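Local coordinates for protein beta-galactosidase/beta-glucuronidase (Faecalibacterium prausnitzii L2-6, PDB 6MVF) that binds flavin mononucleotide and, as a family 2 glycoside hydrolase, probably cleaves terminal beta-glucuronides, at residues T608-G613 and M639-T644; Q604-L609 and V616-A621; R564-Y569 and G585-Q590; L631-N636 and L651-T656; L327-I332 and A573-D578. All blocks are in the same frame, centred on the assembly; numbering follows the deposited sequence.

Interaction 1 (T608-G613 and M639-T644); sequences TLYCNG and MAVADT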
# COMPACT_ATOMS: atom_id res chain seq x y z
N THR A 608 2.67 6.83 43.19
CA THR A 608 2.14 5.99 44.25
C THR A 608 2.36 4.55 43.85
O THR A 608 1.98 4.15 42.75
CB THR A 608 0.66 6.26 44.52
OG1 THR A 608 0.51 7.51 45.20
CG2 THR A 608 0.07 5.17 45.39
N LEU A 609 2.97 3.77 44.74
CA LEU A 609 3.25 2.36 44.50
C LEU A 609 2.25 1.47 45.22
O LEU A 609 1.87 1.74 46.36
CB LEU A 609 4.67 2.00 44.94
CG LEU A 609 5.10 0.61 44.45
CD1 LEU A 609 5.03 0.51 42.89
CD2 LEU A 609 6.48 0.27 44.98
N TYR A 610 1.83 0.40 44.56
CA TYR A 610 0.93 -0.57 45.15
C TYR A 610 1.53 -1.97 45.06
O TYR A 610 2.20 -2.32 44.08
CB TYR A 610 -0.43 -0.59 44.46
CG TYR A 610 -1.23 0.67 44.64
CD1 TYR A 610 -1.21 1.68 43.67
CD2 TYR A 610 -2.03 0.84 45.76
CE1 TYR A 610 -1.94 2.83 43.82
CE2 TYR A 610 -2.77 2.00 45.93
CZ TYR A 610 -2.72 2.99 44.95
OH TYR A 610 -3.47 4.12 45.12
N CYS A 611 1.26 -2.77 46.09
CA CYS A 611 1.71 -4.15 46.17
C CYS A 611 0.51 -5.02 46.51
O CYS A 611 -0.02 -4.95 47.62
CB CYS A 611 2.81 -4.30 47.22
SG CYS A 611 3.69 -5.86 47.09
N ASN A 612 0.07 -5.83 45.55
CA ASN A 612 -1.16 -6.62 45.65
C ASN A 612 -2.33 -5.76 46.12
O ASN A 612 -3.10 -6.15 47.00
CB ASN A 612 -0.96 -7.84 46.55
CG ASN A 612 -0.02 -8.86 45.94
OD1 ASN A 612 0.08 -8.97 44.71
ND2 ASN A 612 0.70 -9.59 46.80
N GLY A 613 -2.45 -4.57 45.52
CA GLY A 613 -3.54 -3.66 45.80
C GLY A 613 -3.38 -2.79 47.03
O GLY A 613 -4.16 -1.84 47.20
N MET A 639 2.22 -2.17 41.12
CA MET A 639 1.60 -1.19 40.25
C MET A 639 2.02 0.21 40.68
O MET A 639 1.81 0.59 41.83
CB MET A 639 0.07 -1.31 40.26
CG MET A 639 -0.56 -0.31 39.31
SD MET A 639 -2.33 -0.49 39.19
CE MET A 639 -2.87 -0.02 40.83
N ALA A 640 2.62 0.95 39.76
CA ALA A 640 3.01 2.33 40.00
C ALA A 640 2.06 3.25 39.24
O ALA A 640 1.86 3.08 38.03
CB ALA A 640 4.46 2.59 39.59
N VAL A 641 1.44 4.18 39.97
CA VAL A 641 0.47 5.12 39.45
C VAL A 641 1.11 6.50 39.47
O VAL A 641 1.34 7.08 40.54
CB VAL A 641 -0.83 5.11 40.26
CG1 VAL A 641 -1.78 6.17 39.73
CG2 VAL A 641 -1.48 3.74 40.20
N ALA A 642 1.44 7.02 38.29
CA ALA A 642 1.88 8.40 38.20
C ALA A 642 0.63 9.24 38.03
O ALA A 642 -0.32 9.07 38.79
CB ALA A 642 2.88 8.58 37.06
N ASP A 643 0.57 10.12 37.03
CA ASP A 643 -0.63 10.94 36.94
C ASP A 643 -1.64 10.27 36.02
O ASP A 643 -2.60 9.65 36.49
CB ASP A 643 -0.29 12.35 36.48
CG ASP A 643 -1.50 13.26 36.41
OD1 ASP A 643 -1.45 14.29 35.71
OD2 ASP A 643 -2.53 12.91 37.05
N THR A 644 -1.43 10.36 34.71
CA THR A 644 -2.31 9.73 33.74
C THR A 644 -1.78 8.39 33.23
O THR A 644 -2.37 7.82 32.32
CB THR A 644 -2.54 10.66 32.55
OG1 THR A 644 -1.27 11.13 32.06
CG2 THR A 644 -3.42 11.84 32.97
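Strands 606-611 and 635-641 run antiparallel in the C-terminal beta sheet, and T608, L609 and Y610 face V641, A640 and M639 in turn. The short strand axes come within 4.7 Å at 158°. Two hydrogen-bonded pairs flank a non-hydrogen-bonded one. T608 N gives to V641 O (3.0 Å) and receives V641 N at T608 O (2.8 Å), both nearly straight; Y610 and M639 repeat the exchange, with Y610 N to M639 O at 2.7 Å. On the face bearing T608, Y610, M639 and V641, the tyrosine lies alongside the methionine. M639 starts extended and then bends at its thioether (chi3 67°), which turns CE back to Y610 CD1 at 3.7 Å. V641 CG2 reaches the same flank of the ring, 3.8 Å from Y610 CE1 and close to the ring plane, so the phenol is met there at its edge. On the other face L609 CD1 touches A640 CB at 3.9 Å. That face is the buried one: L609 continues onto F627 and V629 of strand 624-629. Along its far edge strand 606-611 pairs with strand 614-620, while M639, on the opposite face from L609, packs against P241 of the second subunit.

Interaction 2 (Q604-L609 and V616-A621); sequences QDTVTL and VGTQTA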
# COMPACT_ATOMS: atom_id res chain seq x y z
N GLN A 604 6.65 12.23 35.48
CA GLN A 604 5.79 12.84 36.46
C GLN A 604 6.56 13.01 37.76
O GLN A 604 7.60 12.40 37.97
CB GLN A 604 4.55 11.98 36.70
CG GLN A 604 3.97 11.42 35.43
CD GLN A 604 3.35 12.49 34.54
OE1 GLN A 604 2.14 12.68 34.55
NE2 GLN A 604 4.17 13.15 33.75
N ASP A 605 6.03 13.86 38.64
CA ASP A 605 6.75 14.12 39.88
C ASP A 605 6.16 13.40 41.09
O ASP A 605 6.77 13.44 42.16
CB ASP A 605 6.79 15.63 40.14
CG ASP A 605 7.52 16.38 39.05
OD1 ASP A 605 8.56 15.87 38.57
OD2 ASP A 605 7.02 17.48 38.68
N THR A 606 5.02 12.74 40.95
CA THR A 606 4.43 12.03 42.07
C THR A 606 4.05 10.64 41.62
O THR A 606 3.37 10.48 40.60
CB THR A 606 3.22 12.77 42.63
OG1 THR A 606 3.64 14.07 43.09
CG2 THR A 606 2.63 11.99 43.80
N VAL A 607 4.51 9.64 42.37
CA VAL A 607 4.31 8.24 42.09
C VAL A 607 3.74 7.61 43.35
O VAL A 607 4.24 7.85 44.45
CB VAL A 607 5.62 7.54 41.66
CG1 VAL A 607 5.49 5.99 41.72
CG2 VAL A 607 6.05 8.00 40.27
N THR A 608 2.67 6.83 43.19
CA THR A 608 2.14 5.99 44.25
C THR A 608 2.36 4.55 43.85
O THR A 608 1.98 4.15 42.75
CB THR A 608 0.66 6.26 44.52
OG1 THR A 608 0.51 7.51 45.20
CG2 THR A 608 0.07 5.17 45.39
N LEU A 609 2.97 3.77 44.74
CA LEU A 609 3.25 2.36 44.50
C LEU A 609 2.25 1.47 45.22
O LEU A 609 1.87 1.74 46.36
CB LEU A 609 4.67 2.00 44.94
CG LEU A 609 5.10 0.61 44.45
CD1 LEU A 609 5.03 0.51 42.89
CD2 LEU A 609 6.48 0.27 44.98
N VAL A 616 1.86 0.99 49.03
CA VAL A 616 3.15 0.96 49.70
C VAL A 616 3.56 2.35 50.14
O VAL A 616 4.04 2.54 51.26
CB VAL A 616 4.20 0.31 48.79
CG1 VAL A 616 5.59 0.40 49.41
CG2 VAL A 616 3.82 -1.13 48.48
N GLY A 617 3.39 3.35 49.27
CA GLY A 617 3.66 4.73 49.64
C GLY A 617 3.53 5.65 48.45
O GLY A 617 3.43 5.22 47.30
N THR A 618 3.53 6.94 48.76
CA THR A 618 3.52 8.00 47.76
C THR A 618 4.76 8.86 47.93
O THR A 618 5.07 9.28 49.05
CB THR A 618 2.26 8.85 47.87
OG1 THR A 618 1.13 8.00 47.74
CG2 THR A 618 2.22 9.92 46.78
N GLN A 619 5.46 9.12 46.83
CA GLN A 619 6.63 9.99 46.86
C GLN A 619 6.51 11.07 45.81
O GLN A 619 5.97 10.85 44.72
CB GLN A 619 7.91 9.20 46.62
CG GLN A 619 8.50 8.60 47.87
CD GLN A 619 9.66 7.70 47.52
OE1 GLN A 619 10.59 8.11 46.81
NE2 GLN A 619 9.61 6.45 47.99
N THR A 620 7.02 12.26 46.15
CA THR A 620 7.22 13.34 45.20
C THR A 620 8.72 13.53 45.05
O THR A 620 9.43 13.72 46.04
CB THR A 620 6.54 14.64 45.65
OG1 THR A 620 5.13 14.40 45.79
CG2 THR A 620 6.79 15.77 44.64
N ALA A 621 9.20 13.43 43.82
CA ALA A 621 10.63 13.40 43.57
C ALA A 621 10.88 13.80 42.13
O ALA A 621 9.95 13.91 41.33
CB ALA A 621 11.21 12.01 43.86
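T608 and T618 join hydroxyl to hydroxyl across the beta hairpin of strands 606-611 and 614-620, OG1 to OG1 at 2.7 Å. Two residues along, T606 OG1 and T620 OG1 repeat the bond at 3.1 Å. Both are non-hydrogen-bonded backbone pairs, so the four threonines form a polar row on one face. In each, OG1 stands beside its own backbone N and CG2 is anti to it, the four chi1 values lying between -57° and -74°; this leaves the methyls to meet diagonally, T606 CG2 to T618 CG2 at 3.7 Å. Between the two threonine pairs, V607 and Q619 exchange two backbone hydrogen bonds, each 3.0 Å from N to O. Further out, T618 OG1 has a second partner in E615, and Q619 NE2 bonds to K626 O. V607, on the opposite face, is covered by F625 and F627 of strand 624-629 and by V600 and S602 of strand 596-602. Toward the hairpin's turn, L609 faces two residues, a pattern consistent with a beta bulge: V616 has a helical psi of -44°, L609 N donates to G617 O at 3.0 Å, and V616 N reaches L609 O at 2.8 Å.

Interaction 3 (R564-Y569 and G585-Q590); sequences RKDSFY and GRRHAQ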
# COMPACT_ATOMS: atom_id res chain seq x y z
N ARG A 564 14.44 -2.87 25.79
CA ARG A 564 14.91 -1.65 26.42
C ARG A 564 15.38 -1.97 27.83
O ARG A 564 14.59 -2.46 28.66
CB ARG A 564 13.80 -0.62 26.43
CG ARG A 564 13.38 -0.16 25.04
CD ARG A 564 11.93 0.29 25.04
NE ARG A 564 11.55 0.86 23.75
CZ ARG A 564 11.35 0.13 22.65
NH1 ARG A 564 11.49 -1.20 22.69
NH2 ARG A 564 11.03 0.73 21.50
N LYS A 565 16.65 -1.70 28.11
CA LYS A 565 17.14 -1.93 29.45
C LYS A 565 16.59 -0.86 30.39
O LYS A 565 16.00 0.13 29.97
CB LYS A 565 18.66 -1.95 29.46
CG LYS A 565 19.25 -2.98 28.52
CD LYS A 565 20.75 -2.89 28.54
CE LYS A 565 21.32 -3.68 27.40
NZ LYS A 565 22.79 -3.40 27.33
N ASP A 566 16.78 -1.07 31.69
CA ASP A 566 16.25 -0.10 32.65
C ASP A 566 16.93 1.26 32.49
O ASP A 566 16.32 2.29 32.79
CB ASP A 566 16.39 -0.65 34.08
CG ASP A 566 15.32 -1.73 34.42
OD1 ASP A 566 14.33 -1.94 33.66
OD2 ASP A 566 15.50 -2.39 35.48
N SER A 567 18.18 1.27 32.00
CA SER A 567 18.88 2.53 31.73
C SER A 567 18.15 3.36 30.70
O SER A 567 18.24 4.59 30.73
CB SER A 567 20.30 2.26 31.24
OG SER A 567 21.14 1.85 32.29
N PHE A 568 17.50 2.70 29.74
CA PHE A 568 16.74 3.41 28.72
C PHE A 568 15.68 4.30 29.36
O PHE A 568 15.53 5.47 28.99
CB PHE A 568 16.12 2.38 27.78
CG PHE A 568 15.09 2.94 26.84
CD1 PHE A 568 13.76 3.10 27.26
CD2 PHE A 568 15.43 3.24 25.53
CE1 PHE A 568 12.82 3.61 26.39
CE2 PHE A 568 14.49 3.73 24.65
CZ PHE A 568 13.19 3.92 25.07
N TYR A 569 14.95 3.78 30.35
CA TYR A 569 13.84 4.51 30.97
C TYR A 569 14.31 5.60 31.92
O TYR A 569 13.55 6.54 32.18
CB TYR A 569 12.91 3.53 31.69
CG TYR A 569 12.22 2.58 30.73
CD1 TYR A 569 11.06 2.97 30.04
CD2 TYR A 569 12.73 1.32 30.48
CE1 TYR A 569 10.43 2.10 29.15
CE2 TYR A 569 12.11 0.44 29.58
CZ TYR A 569 10.97 0.84 28.92
OH TYR A 569 10.36 -0.00 28.04
N GLY A 585 13.65 -3.17 37.20
CA GLY A 585 13.98 -4.44 37.80
C GLY A 585 13.05 -5.60 37.50
O GLY A 585 13.08 -6.59 38.24
N ARG A 586 12.26 -5.53 36.42
CA ARG A 586 11.34 -6.63 36.11
C ARG A 586 12.09 -7.95 35.87
O ARG A 586 11.56 -9.02 36.17
CB ARG A 586 10.48 -6.27 34.90
CG ARG A 586 11.26 -6.40 33.62
CD ARG A 586 10.50 -6.10 32.37
NE ARG A 586 9.97 -4.75 32.30
CZ ARG A 586 9.38 -4.27 31.21
NH1 ARG A 586 9.27 -5.05 30.14
NH2 ARG A 586 8.88 -3.04 31.20
N ARG A 587 13.33 -7.88 35.35
CA ARG A 587 14.14 -9.08 35.15
C ARG A 587 14.81 -9.54 36.44
O ARG A 587 15.28 -10.68 36.51
CB ARG A 587 15.18 -8.85 34.05
CG ARG A 587 14.53 -8.80 32.66
CD ARG A 587 15.42 -8.20 31.58
NE ARG A 587 15.54 -6.75 31.68
CZ ARG A 587 14.71 -5.86 31.14
NH1 ARG A 587 13.65 -6.26 30.42
NH2 ARG A 587 14.93 -4.57 31.33
N HIS A 588 14.83 -8.70 37.48
CA HIS A 588 15.12 -9.17 38.84
C HIS A 588 13.82 -9.76 39.41
O HIS A 588 13.23 -9.27 40.37
CB HIS A 588 15.67 -8.03 39.70
CG HIS A 588 16.25 -8.46 41.01
ND1 HIS A 588 17.05 -7.64 41.77
CD2 HIS A 588 16.13 -9.62 41.71
CE1 HIS A 588 17.42 -8.28 42.87
NE2 HIS A 588 16.87 -9.48 42.86
N ALA A 589 13.38 -10.85 38.76
CA ALA A 589 12.03 -11.38 38.97
C ALA A 589 11.85 -11.98 40.36
O ALA A 589 10.79 -11.83 40.98
CB ALA A 589 11.72 -12.42 37.89
N GLN A 590 12.86 -12.67 40.87
CA GLN A 590 12.77 -13.34 42.17
C GLN A 590 13.61 -12.57 43.18
O GLN A 590 14.83 -12.45 43.01
CB GLN A 590 13.22 -14.80 42.05
CG GLN A 590 12.18 -15.68 41.36
CD GLN A 590 12.78 -16.97 40.82
OE1 GLN A 590 13.98 -17.08 40.70
NE2 GLN A 590 11.93 -17.94 40.47
O HOH W 1 11.81 -3.41 34.50
O HOH W 2 15.19 -5.55 35.03
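The D566 and R587 side chains run antiparallel past one another where the last helix of the TIM barrel, 566-575, begins close to the type I beta turn G585-H588. Their flat groups are neither stacked nor coplanar: carboxylate and guanidinium planes stand 45° apart, and R587 NH2 comes within 3.6 Å of D566 OD1, a loose salt bridge. The arginine gets there through a bend at chi3 (-74°), which brings NH2 over the residues just before the helix, where it also makes a weak hydrogen bond to R564 O at 3.4 Å. E507 OE1 is the stronger partner of NH2; it also accepts D566 N, so this glutamate ties both sides of the contact together.

The carboxylate's main grip is on the turn backbone. G585 N meets D566 OD2 at 2.6 Å, on the syn side and 30° out of the carboxylate plane. The next two amides are reached through waters: one gives a hydrogen bond to D566 OD1 (3.0 Å) and accepts R586 N, the other gives to D566 OD2 and accepts R587 N. Three successive amides of the turn thus converge on one buried aspartate, and with the arginine nearby they would be expected to stabilise its negative charge. R586 turns its own guanidinium tip to E223 of the second subunit, so the loop is held at a subunit interface as well. The water on OD1 has a third hydrogen bond, accepted from R586 NE at 3.2 Å.

Interaction 4 (L631-N636 and L651-T656); sequences LDEGFN and LEKVET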
# COMPACT_ATOMS: atom_id res chain seq x y z
N LEU A 631 7.44 -7.51 50.29
CA LEU A 631 6.68 -8.40 49.43
C LEU A 631 5.92 -9.41 50.27
O LEU A 631 6.41 -9.88 51.30
CB LEU A 631 7.62 -9.11 48.46
CG LEU A 631 8.40 -8.22 47.48
CD1 LEU A 631 9.37 -9.07 46.72
CD2 LEU A 631 7.47 -7.48 46.51
N ASP A 632 4.70 -9.72 49.84
CA ASP A 632 3.96 -10.86 50.35
C ASP A 632 4.62 -12.16 49.90
O ASP A 632 5.34 -12.21 48.90
CB ASP A 632 2.52 -10.85 49.85
CG ASP A 632 1.74 -9.69 50.38
OD1 ASP A 632 2.18 -9.10 51.40
OD2 ASP A 632 0.67 -9.39 49.80
N GLU A 633 4.36 -13.22 50.66
CA GLU A 633 4.84 -14.53 50.26
C GLU A 633 4.18 -14.90 48.94
O GLU A 633 2.99 -14.64 48.72
CB GLU A 633 4.52 -15.57 51.34
CG GLU A 633 5.73 -16.41 51.77
CD GLU A 633 6.84 -15.59 52.44
OE1 GLU A 633 6.52 -14.53 53.03
OE2 GLU A 633 8.02 -16.00 52.38
N GLY A 634 4.96 -15.47 48.03
CA GLY A 634 4.44 -15.81 46.72
C GLY A 634 4.63 -14.70 45.71
O GLY A 634 5.64 -13.99 45.74
N PHE A 635 3.65 -14.54 44.82
CA PHE A 635 3.73 -13.57 43.73
C PHE A 635 3.12 -12.24 44.15
O PHE A 635 2.18 -12.20 44.95
CB PHE A 635 3.04 -14.11 42.48
CG PHE A 635 3.82 -15.19 41.80
CD1 PHE A 635 4.97 -14.88 41.10
CD2 PHE A 635 3.42 -16.52 41.90
CE1 PHE A 635 5.71 -15.87 40.48
CE2 PHE A 635 4.15 -17.52 41.30
CZ PHE A 635 5.30 -17.20 40.58
N ASN A 636 3.67 -11.16 43.60
CA ASN A 636 3.29 -9.80 43.99
C ASN A 636 3.05 -8.98 42.74
O ASN A 636 3.92 -8.91 41.87
CB ASN A 636 4.38 -9.12 44.83
CG ASN A 636 4.62 -9.82 46.16
OD1 ASN A 636 4.09 -9.41 47.19
ND2 ASN A 636 5.42 -10.87 46.13
N LEU A 651 6.41 -9.65 40.68
CA LEU A 651 7.61 -10.12 41.33
C LEU A 651 7.25 -11.31 42.21
O LEU A 651 6.09 -11.51 42.58
CB LEU A 651 8.27 -9.01 42.16
CG LEU A 651 8.83 -7.83 41.35
CD1 LEU A 651 9.59 -6.87 42.24
CD2 LEU A 651 9.73 -8.28 40.17
N GLU A 652 8.26 -12.14 42.50
CA GLU A 652 8.12 -13.29 43.37
C GLU A 652 9.04 -13.13 44.57
O GLU A 652 10.25 -12.95 44.40
CB GLU A 652 8.43 -14.60 42.63
CG GLU A 652 8.01 -15.86 43.41
CD GLU A 652 8.50 -17.18 42.77
OE1 GLU A 652 9.22 -17.12 41.75
OE2 GLU A 652 8.17 -18.27 43.31
N LYS A 653 8.48 -13.19 45.77
CA LYS A 653 9.30 -13.35 46.96
C LYS A 653 9.88 -14.75 47.02
O LYS A 653 9.18 -15.75 46.81
CB LYS A 653 8.49 -13.06 48.23
CG LYS A 653 9.38 -12.99 49.47
CD LYS A 653 8.64 -12.64 50.75
CE LYS A 653 9.58 -12.76 51.94
NZ LYS A 653 9.06 -12.07 53.13
N VAL A 654 11.18 -14.84 47.29
CA VAL A 654 11.88 -16.12 47.38
C VAL A 654 12.82 -16.07 48.58
O VAL A 654 13.14 -15.00 49.11
CB VAL A 654 12.66 -16.47 46.10
CG1 VAL A 654 11.72 -16.77 44.97
CG2 VAL A 654 13.60 -15.35 45.71
N GLU A 655 13.24 -17.25 49.02
CA GLU A 655 14.13 -17.34 50.17
C GLU A 655 15.56 -17.02 49.77
O GLU A 655 16.24 -16.26 50.46
CB GLU A 655 14.03 -18.74 50.80
CG GLU A 655 14.80 -18.91 52.09
CD GLU A 655 14.27 -18.02 53.23
OE1 GLU A 655 13.19 -17.40 53.08
OE2 GLU A 655 14.95 -17.95 54.28
N THR A 656 16.03 -17.60 48.67
CA THR A 656 17.36 -17.30 48.15
C THR A 656 17.25 -17.11 46.64
O THR A 656 16.61 -17.91 45.95
CB THR A 656 18.36 -18.42 48.47
OG1 THR A 656 18.27 -19.45 47.48
CG2 THR A 656 18.08 -19.02 49.82
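K653 lays its extended side chain over the backbone of L631-E633. Its CB sits 3.3 Å from D632 O and 4.1 Å from L631 CB; CG remains near D632 O, and CD passes 3.6 Å from L631 O. With CG anti to the backbone N (chi1 -171°) and every later torsion also extended, the chain runs straight to the glutamate: CE lies 3.6 Å from E633 OE2, and NZ ends in a salt bridge 3.5 Å from E633 OE1. E633 bends at chi2 to cross it. The segments belong to the hairpin of strands 635-641 and 646-654: K653 N bonds to G634 O at 3.0 Å, and N636 and L651 exchange two further bonds. On the face bearing F635 and E652, the glutamate lies over one side of the F635 ring in a CH-pi contact, CG 4.1 Å from the ring centroid, and its carboxylate stacks at 23° to the ring plane. OE1 of that carboxylate continues to Q590 NE2 and to R229 of the second subunit. N636 folds back within its own segment: OD1 takes D632 N, while ND2 gives to D632 O at 3.1 Å, almost in its amide plane.

Interaction 5 (L327-I332 and A573-D578); sequences LGANTI and AYWAKD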
# COMPACT_ATOMS: atom_id res chain seq x y z
N LEU A 327 12.96 7.75 22.92
CA LEU A 327 13.79 7.96 24.09
C LEU A 327 13.79 9.42 24.54
O LEU A 327 13.93 9.71 25.73
CB LEU A 327 15.22 7.49 23.78
CG LEU A 327 16.25 7.63 24.89
CD1 LEU A 327 15.88 6.74 26.07
CD2 LEU A 327 17.63 7.31 24.37
N GLY A 328 13.62 10.35 23.61
CA GLY A 328 13.70 11.76 23.94
C GLY A 328 15.06 12.37 23.69
O GLY A 328 15.29 13.49 24.13
N ALA A 329 15.96 11.65 23.02
CA ALA A 329 17.23 12.20 22.60
C ALA A 329 17.06 13.25 21.50
O ALA A 329 16.23 13.10 20.60
CB ALA A 329 18.13 11.07 22.10
N ASN A 330 17.85 14.32 21.56
CA ASN A 330 17.83 15.32 20.50
C ASN A 330 19.13 15.36 19.71
O ASN A 330 19.25 16.18 18.79
CB ASN A 330 17.55 16.71 21.07
CG ASN A 330 18.59 17.15 22.08
OD1 ASN A 330 19.57 16.45 22.33
ND2 ASN A 330 18.39 18.34 22.65
N THR A 331 20.11 14.52 20.05
CA THR A 331 21.36 14.48 19.32
C THR A 331 21.78 13.03 19.15
O THR A 331 21.51 12.18 20.01
CB THR A 331 22.46 15.32 20.04
OG1 THR A 331 23.68 15.29 19.28
CG2 THR A 331 22.73 14.82 21.45
N ILE A 332 22.43 12.75 18.03
CA ILE A 332 22.97 11.42 17.78
C ILE A 332 24.39 11.58 17.27
O ILE A 332 24.60 12.20 16.21
CB ILE A 332 22.16 10.62 16.77
CG1 ILE A 332 20.78 10.27 17.32
CG2 ILE A 332 22.94 9.35 16.41
CD1 ILE A 332 19.83 9.74 16.24
N ALA A 573 12.62 9.16 31.14
CA ALA A 573 12.06 10.05 32.16
C ALA A 573 12.77 11.41 32.20
O ALA A 573 12.13 12.44 32.46
CB ALA A 573 12.09 9.37 33.54
N TYR A 574 14.08 11.46 31.91
CA TYR A 574 14.79 12.73 32.00
C TYR A 574 14.63 13.58 30.75
O TYR A 574 14.79 14.80 30.83
CB TYR A 574 16.28 12.50 32.25
CG TYR A 574 16.68 12.52 33.72
CD1 TYR A 574 16.63 11.36 34.51
CD2 TYR A 574 17.14 13.69 34.30
CE1 TYR A 574 17.01 11.39 35.85
CE2 TYR A 574 17.51 13.73 35.63
CZ TYR A 574 17.45 12.58 36.40
OH TYR A 574 17.82 12.64 37.72
N TRP A 575 14.29 12.98 29.60
CA TRP A 575 14.29 13.66 28.31
C TRP A 575 12.91 13.73 27.66
O TRP A 575 12.58 14.77 27.08
CB TRP A 575 15.23 12.94 27.34
CG TRP A 575 16.68 12.96 27.72
CD1 TRP A 575 17.28 13.72 28.69
CD2 TRP A 575 17.71 12.15 27.14
NE1 TRP A 575 18.63 13.44 28.73
CE2 TRP A 575 18.91 12.48 27.79
CE3 TRP A 575 17.73 11.17 26.14
CZ2 TRP A 575 20.11 11.88 27.47
CZ3 TRP A 575 18.91 10.58 25.83
CH2 TRP A 575 20.10 10.93 26.50
N ALA A 576 12.13 12.65 27.69
CA ALA A 576 10.91 12.59 26.90
C ALA A 576 9.83 13.46 27.52
O ALA A 576 9.80 13.69 28.73
CB ALA A 576 10.39 11.15 26.77
N LYS A 577 8.93 13.95 26.66
CA LYS A 577 7.82 14.76 27.13
C LYS A 577 6.52 13.98 27.28
O LYS A 577 5.71 14.33 28.14
CB LYS A 577 7.62 15.97 26.21
CG LYS A 577 8.78 16.98 26.25
CD LYS A 577 9.28 17.21 27.68
CE LYS A 577 10.63 17.94 27.72
NZ LYS A 577 10.51 19.43 27.53
N ASP A 578 6.30 12.94 26.46
CA ASP A 578 5.10 12.14 26.62
C ASP A 578 5.11 11.52 28.02
O ASP A 578 6.15 11.01 28.46
CB ASP A 578 5.00 11.04 25.56
CG ASP A 578 4.62 11.57 24.16
OD1 ASP A 578 4.41 12.80 23.99
OD2 ASP A 578 4.54 10.75 23.21
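G328 and A576, each the first residue beyond the end of a helix, bring their CA atoms to 4.2 Å, G328 turning there with positive phi (95°) in a Schellman motif. The two helices are 314-327, the first of the TIM barrel, and 566-575, which follows its eighth strand, so the contact lies at the seam where the barrel closes. Glycine presents only its backbone to the second helix end, and this allows the two chains to come so near.

W575 carries most of the contact. Its CB rests 3.3 Å from G328 O. With CG set anti to the carbonyl carbon (chi1 -64°), the indole extends along the chain leaving the first helix, its six-membered ring leading. CE3 comes 3.6 Å from A329 N; beyond it CZ3 touches two aliphatic groups, 3.8 Å from L327 CD2 and 3.8 Å from A329 CB. The leucine crosses the indole at a slant, and CE3 and CZ3 are the ring atoms that come nearest to L327 and A329. The same indole is also met by the ring of Y571, one turn back in its helix, and by R297 of strand 292-300.

These are van der Waals contacts, and the polar bonding nearby lies in the neighbouring parts: N330 bonds to R297 and P295, aligning the start of strand 331-334 beside strand 292-300, while A576 O accepts N603 ND2. On the other flank of the contact, the methyl CB of A576 rests 4.0 Å from L327 O.

In the fold
From the N terminus, interaction 5 opens first, at the end of the barrel's first helix, and closes about 240 residues later at the end of its last. Interaction 3 opens within that span, at the start of the same last helix, and closes beyond it at 585-590, so the two cross; F568 touches L327 between them. The chain then enters the C-terminal sheet. Interactions 2 and 1 start from the shared strand 606-611, interaction 2 closing a tight hairpin and interaction 1 returning later on the strand's other edge. Interaction 4 follows interaction 2 in series but crosses interaction 1, sharing strand 635-641. Backbone bonding of A589 to E652 connects interaction 3 to interaction 4, and thus barrel to sheet.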